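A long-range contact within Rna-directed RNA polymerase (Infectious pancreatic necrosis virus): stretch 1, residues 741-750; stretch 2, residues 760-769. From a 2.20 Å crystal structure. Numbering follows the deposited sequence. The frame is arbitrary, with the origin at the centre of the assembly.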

ATOM      1  N   ARG B 741      -5.497  29.232  15.891  1.00 70.49           N
ATOM      2  CA  ARG B 741      -6.141  30.417  15.332  1.00 72.21           C
ATOM      3  C   ARG B 741      -5.085  31.440  14.874  1.00 76.86           C
ATOM      4  O   ARG B 741      -5.227  32.025  13.799  1.00 77.64           O
ATOM      5  CB  ARG B 741      -7.097  31.024  16.366  1.00 75.31           C
ATOM      6  CG  ARG B 741      -8.036  32.087  15.818  1.00 84.35           C
ATOM      7  CD  ARG B 741      -7.964  33.335  16.649  1.00103.59           C
ATOM      8  NE  ARG B 741      -8.853  33.284  17.815  1.00121.29           N
ATOM      9  CZ  ARG B 741      -8.444  33.289  19.081  1.00137.56           C
ATOM     10  NH1 ARG B 741      -7.147  33.322  19.368  1.00122.32           N
ATOM     11  NH2 ARG B 741      -9.326  33.280  20.069  1.00127.07           N
ATOM     12  N   ASP B 742      -4.010  31.611  15.675  1.00 73.08           N
ATOM     13  CA  ASP B 742      -2.893  32.503  15.357  1.00 73.54           C
ATOM     14  C   ASP B 742      -2.169  31.999  14.112  1.00 75.05           C
ATOM     15  O   ASP B 742      -1.851  32.802  13.232  1.00 76.78           O
ATOM     16  CB  ASP B 742      -1.927  32.620  16.548  1.00 76.39           C
ATOM     17  CG  ASP B 742      -2.333  33.656  17.580  1.00 92.18           C
ATOM     18  OD1 ASP B 742      -2.471  34.850  17.209  1.00 94.79           O
ATOM     19  OD2 ASP B 742      -2.464  33.289  18.764  1.00101.87           O
ATOM     20  N   GLN B 743      -1.973  30.662  14.017  1.00 67.06           N
ATOM     21  CA  GLN B 743      -1.363  29.974  12.869  1.00 64.58           C
ATOM     22  C   GLN B 743      -2.197  30.154  11.613  1.00 64.42           C
ATOM     23  O   GLN B 743      -1.629  30.344  10.537  1.00 62.19           O
ATOM     24  CB  GLN B 743      -1.195  28.476  13.139  1.00 63.81           C
ATOM     25  CG  GLN B 743      -0.232  28.147  14.286  1.00 75.58           C
ATOM     26  CD  GLN B 743      -0.091  26.656  14.440  1.00 76.22           C
ATOM     27  OE1 GLN B 743       0.300  25.959  13.513  1.00 66.47           O
ATOM     28  NE2 GLN B 743      -0.433  26.136  15.603  1.00 68.51           N
ATOM     29  N   ALA B 744      -3.545  30.097  11.752  1.00 61.53           N
ATOM     30  CA  ALA B 744      -4.493  30.284  10.638  1.00 62.05           C
ATOM     31  C   ALA B 744      -4.358  31.701  10.099  1.00 68.08           C
ATOM     32  O   ALA B 744      -4.267  31.880   8.886  1.00 67.10           O
ATOM     33  CB  ALA B 744      -5.923  30.014  11.097  1.00 63.13           C
ATOM     34  N   LEU B 745      -4.229  32.699  11.007  1.00 67.54           N
ATOM     35  CA  LEU B 745      -4.018  34.103  10.631  1.00 70.57           C
ATOM     36  C   LEU B 745      -2.678  34.271   9.901  1.00 74.03           C
ATOM     37  O   LEU B 745      -2.585  35.084   8.989  1.00 75.40           O
ATOM     38  CB  LEU B 745      -4.075  35.026  11.862  1.00 72.96           C
ATOM     39  CG  LEU B 745      -5.463  35.358  12.435  1.00 80.26           C
ATOM     40  CD1 LEU B 745      -5.349  36.314  13.641  1.00 82.77           C
ATOM     41  CD2 LEU B 745      -6.346  36.059  11.399  1.00 84.71           C
ATOM     42  N   ALA B 746      -1.664  33.475  10.268  1.00 68.46           N
ATOM     43  CA  ALA B 746      -0.345  33.532   9.644  1.00 68.99           C
ATOM     44  C   ALA B 746      -0.350  32.979   8.195  1.00 74.15           C
ATOM     45  O   ALA B 746       0.342  33.528   7.336  1.00 75.27           O
ATOM     46  CB  ALA B 746       0.659  32.777  10.493  1.00 68.82           C
ATOM     47  N   LEU B 747      -1.145  31.926   7.924  1.00 69.45           N
ATOM     48  CA  LEU B 747      -1.247  31.311   6.596  1.00 67.51           C
ATOM     49  C   LEU B 747      -2.309  31.982   5.704  1.00 71.08           C
ATOM     50  O   LEU B 747      -2.216  31.870   4.472  1.00 70.20           O
ATOM     51  CB  LEU B 747      -1.559  29.808   6.738  1.00 65.08           C
ATOM     52  CG  LEU B 747      -1.535  28.917   5.472  1.00 67.46           C
ATOM     53  CD1 LEU B 747      -0.206  29.018   4.718  1.00 67.35           C
ATOM     54  CD2 LEU B 747      -1.819  27.478   5.829  1.00 65.37           C
ATOM     55  N   LYS B 748      -3.309  32.668   6.307  1.00 67.55           N
ATOM     56  CA  LYS B 748      -4.416  33.309   5.573  1.00 67.88           C
ATOM     57  C   LYS B 748      -3.939  34.183   4.376  1.00 71.15           C
ATOM     58  O   LYS B 748      -4.487  33.972   3.303  1.00 70.65           O
ATOM     59  CB  LYS B 748      -5.325  34.126   6.510  1.00 71.92           C
ATOM     60  CG  LYS B 748      -6.707  34.388   5.934  1.00 91.68           C
ATOM     61  CD  LYS B 748      -7.466  35.422   6.770  1.00109.84           C
ATOM     62  CE  LYS B 748      -8.831  35.713   6.197  1.00123.40           C
ATOM     63  NZ  LYS B 748      -9.550  36.729   7.002  1.00140.53           N
ATOM     64  N   PRO B 749      -2.912  35.080   4.463  1.00 69.09           N
ATOM     65  CA  PRO B 749      -2.545  35.874   3.274  1.00 70.05           C
ATOM     66  C   PRO B 749      -2.076  35.021   2.088  1.00 71.52           C
ATOM     67  O   PRO B 749      -2.508  35.270   0.962  1.00 71.10           O
ATOM     68  CB  PRO B 749      -1.426  36.796   3.791  1.00 73.13           C
ATOM     69  CG  PRO B 749      -1.683  36.910   5.248  1.00 78.03           C
ATOM     70  CD  PRO B 749      -2.126  35.523   5.637  1.00 71.73           C
ATOM     71  N   ALA B 750      -1.231  34.006   2.348  1.00 67.17           N
ATOM     72  CA  ALA B 750      -0.694  33.095   1.336  1.00 64.17           C
ATOM     73  C   ALA B 750      -1.755  32.188   0.760  1.00 66.40           C
ATOM     74  O   ALA B 750      -1.740  31.973  -0.441  1.00 65.42           O
ATOM     75  CB  ALA B 750       0.424  32.261   1.917  1.00 63.15           C
ATOM     76  N   ALA B 760       4.183  39.454   3.290  1.00 86.10           N
ATOM     77  CA  ALA B 760       3.283  39.311   4.443  1.00 84.22           C
ATOM     78  C   ALA B 760       3.491  37.934   5.151  1.00 82.15           C
ATOM     79  O   ALA B 760       3.603  37.885   6.372  1.00 80.69           O
ATOM     80  CB  ALA B 760       1.833  39.479   4.004  1.00 84.87           C
ATOM     81  N   THR B 761       3.606  36.844   4.385  1.00 76.34           N
ATOM     82  CA  THR B 761       3.847  35.500   4.943  1.00 74.00           C
ATOM     83  C   THR B 761       5.261  35.463   5.598  1.00 78.64           C
ATOM     84  O   THR B 761       5.423  34.887   6.678  1.00 76.20           O
ATOM     85  CB  THR B 761       3.641  34.444   3.857  1.00 72.30           C
ATOM     86  OG1 THR B 761       2.287  34.569   3.401  1.00 66.93           O
ATOM     87  CG2 THR B 761       3.917  33.016   4.346  1.00 67.69           C
ATOM     88  N   GLU B 762       6.244  36.134   4.954  1.00 77.99           N
ATOM     89  CA  GLU B 762       7.629  36.303   5.392  1.00 78.99           C
ATOM     90  C   GLU B 762       7.681  36.987   6.767  1.00 84.02           C
ATOM     91  O   GLU B 762       8.368  36.495   7.659  1.00 83.62           O
ATOM     92  CB  GLU B 762       8.399  37.129   4.344  1.00 82.52           C
ATOM     93  CG  GLU B 762       9.906  37.112   4.485  1.00 96.14           C
ATOM     94  CD  GLU B 762      10.522  35.791   4.085  1.00106.60           C
ATOM     95  OE1 GLU B 762      10.717  35.564   2.870  1.00 91.97           O
ATOM     96  OE2 GLU B 762      10.762  34.962   4.990  1.00101.41           O
ATOM     97  N   GLU B 763       6.925  38.083   6.940  1.00 82.15           N
ATOM     98  CA  GLU B 763       6.860  38.840   8.182  1.00 84.07           C
ATOM     99  C   GLU B 763       6.110  38.050   9.269  1.00 87.66           C
ATOM    100  O   GLU B 763       6.521  38.070  10.438  1.00 88.02           O
ATOM    101  CB  GLU B 763       6.212  40.215   7.948  1.00 87.89           C
ATOM    102  CG  GLU B 763       7.086  41.180   7.153  1.00100.49           C
ATOM    103  CD  GLU B 763       6.421  42.469   6.700  1.00129.23           C
ATOM    104  OE1 GLU B 763       5.275  42.736   7.129  1.00127.62           O
ATOM    105  OE2 GLU B 763       7.047  43.215   5.910  1.00117.69           O
ATOM    106  N   LEU B 764       5.046  37.316   8.874  1.00 82.21           N
ATOM    107  CA  LEU B 764       4.230  36.531   9.802  1.00 80.38           C
ATOM    108  C   LEU B 764       4.999  35.307  10.319  1.00 84.16           C
ATOM    109  O   LEU B 764       4.863  34.978  11.498  1.00 83.91           O
ATOM    110  CB  LEU B 764       2.884  36.129   9.177  1.00 78.76           C
ATOM    111  CG  LEU B 764       1.837  37.259   9.062  1.00 84.98           C
ATOM    112  CD1 LEU B 764       0.812  36.948   7.997  1.00 84.63           C
ATOM    113  CD2 LEU B 764       1.134  37.519  10.383  1.00 86.13           C
ATOM    114  N   ALA B 765       5.826  34.666   9.460  1.00 80.14           N
ATOM    115  CA  ALA B 765       6.680  33.536   9.829  1.00 78.68           C
ATOM    116  C   ALA B 765       7.734  33.982  10.855  1.00 85.73           C
ATOM    117  O   ALA B 765       7.877  33.340  11.899  1.00 84.37           O
ATOM    118  CB  ALA B 765       7.349  32.951   8.591  1.00 78.32           C
ATOM    119  N   GLN B 766       8.412  35.133  10.587  1.00 85.46           N
ATOM    120  CA  GLN B 766       9.425  35.741  11.459  1.00 86.54           C
ATOM    121  C   GLN B 766       8.813  36.072  12.824  1.00 90.11           C
ATOM    122  O   GLN B 766       9.429  35.796  13.860  1.00 90.50           O
ATOM    123  CB  GLN B 766      10.023  36.998  10.805  1.00 89.89           C
ATOM    124  N   GLN B 767       7.576  36.600  12.815  1.00 84.66           N
ATOM    125  CA  GLN B 767       6.791  36.922  14.003  1.00 84.67           C
ATOM    126  C   GLN B 767       6.490  35.641  14.803  1.00 86.42           C
ATOM    127  O   GLN B 767       6.708  35.605  16.015  1.00 86.56           O
ATOM    128  CB  GLN B 767       5.493  37.611  13.564  1.00 86.78           C
ATOM    129  CG  GLN B 767       4.699  38.313  14.658  1.00106.56           C
ATOM    130  CD  GLN B 767       3.427  38.883  14.083  1.00129.76           C
ATOM    131  OE1 GLN B 767       2.321  38.448  14.425  1.00126.61           O
ATOM    132  NE2 GLN B 767       3.555  39.833  13.155  1.00122.28           N
ATOM    133  N   GLN B 768       6.041  34.578  14.107  1.00 80.92           N
ATOM    134  CA  GLN B 768       5.714  33.287  14.706  1.00 78.73           C
ATOM    135  C   GLN B 768       6.973  32.583  15.258  1.00 83.92           C
ATOM    136  O   GLN B 768       6.889  31.936  16.298  1.00 81.96           O
ATOM    137  CB  GLN B 768       4.979  32.396  13.700  1.00 77.31           C
ATOM    138  CG  GLN B 768       4.151  31.302  14.367  1.00 79.48           C
ATOM    139  CD  GLN B 768       3.158  30.679  13.425  1.00 83.43           C
ATOM    140  OE1 GLN B 768       2.004  31.114  13.325  1.00 78.44           O
ATOM    141  NE2 GLN B 768       3.582  29.648  12.716  1.00 62.85           N
ATOM    142  N   GLN B 769       8.131  32.743  14.595  1.00 83.96           N
ATOM    143  CA  GLN B 769       9.406  32.171  15.040  1.00 85.21           C
ATOM    144  C   GLN B 769       9.807  32.755  16.401  1.00 93.71           C
ATOM    145  O   GLN B 769      10.327  32.017  17.244  1.00 92.87           O
ATOM    146  CB  GLN B 769      10.505  32.431  13.995  1.00 87.35           C
ATOM    147  CG  GLN B 769      11.728  31.528  14.120  1.00104.35           C
ATOM    148  CD  GLN B 769      11.453  30.116  13.659  1.00133.35           C
ATOM    149  OE1 GLN B 769      11.346  29.829  12.456  1.00131.38           O
ATOM    150  NE2 GLN B 769      11.344  29.198  14.610  1.00126.10           N
TER
HETATM  151  O   HOH W   1       1.730  27.413  11.730  1.00 49.78           O

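At the centre of this contact the small side chain of Ala 746 faces Leu 764. Both residues point their CA-to-CB bonds toward the opposing helix, and CB of Ala 746 meets CB of Leu 764 at 4.2 Å. Because alanine ends at its CB, the two backbones can come close here: the CA atoms of Ala 746 and Leu 764 lie 5.5 Å apart. The leucine, in an m, t conformation, carries its CD1 methyl across to the first helix, where CD1 of Leu 764 lies 3.5 Å from the carbonyl O of Ala 746 and 3.7 Å from CG of Pro 749. The proline ring offers a compact hydrocarbon surface to that methyl. It also touches the preceding turn of the second helix, with CB of Pro 749 4.2 Å from CB of Ala 760, another pairing of small apolar groups.

These contacts join two helical segments that run nearly antiparallel, with 160° between their N-to-C directions and a closest axial approach of 8.6 Å. Residues 746 and 749 of one helix, and 760, 764 and 768 of the other, recur at spacings of three or four, so that successive turns present side chains to the same interface. Proline also marks the backbone itself. Its nitrogen has no hydrogen to donate, and the first helix is kinked where the N atoms of Pro 749 and Ala 750 lack bonds to the preceding turn. The second segment keeps a regular ladder, including the bond from Leu 764 N to Ala 760 O at 2.9 Å and that from Gln 768 N to Leu 764 O, also 2.9 Å.

Near the kink, the apolar surface gives way to Thr 761. OG1 of Thr 761 lies 3.3 Å from CB of Ala 750, a close van der Waals approach; the hydroxyl finds its hydrogen bonding elsewhere in the structure. A threonine thus packs against an alanine while its polar group remains satisfied.

At the other end, Gln 768 reaches the first helix through an extended t, t side chain. OE1 of Gln 768 lies 3.5 Å from CB of Ala 746 and 3.6 Å from CA of Gln 743, contacts with carbon rather than hydrogen bonds. No direct hydrogen bond joins the stretches, but a water links their amides: it donates to Gln 743 OE1 at 2.7 Å and accepts from Gln 768 NE2 at 3.1 Å. Glutamine suits this buried polar edge because its uncharged amide carries both a donor and an acceptor: here OE1 of Gln 743 accepts from the water and NE2 of Gln 768 donates to it, while OE1 of Gln 768 rests against carbons of the first helix.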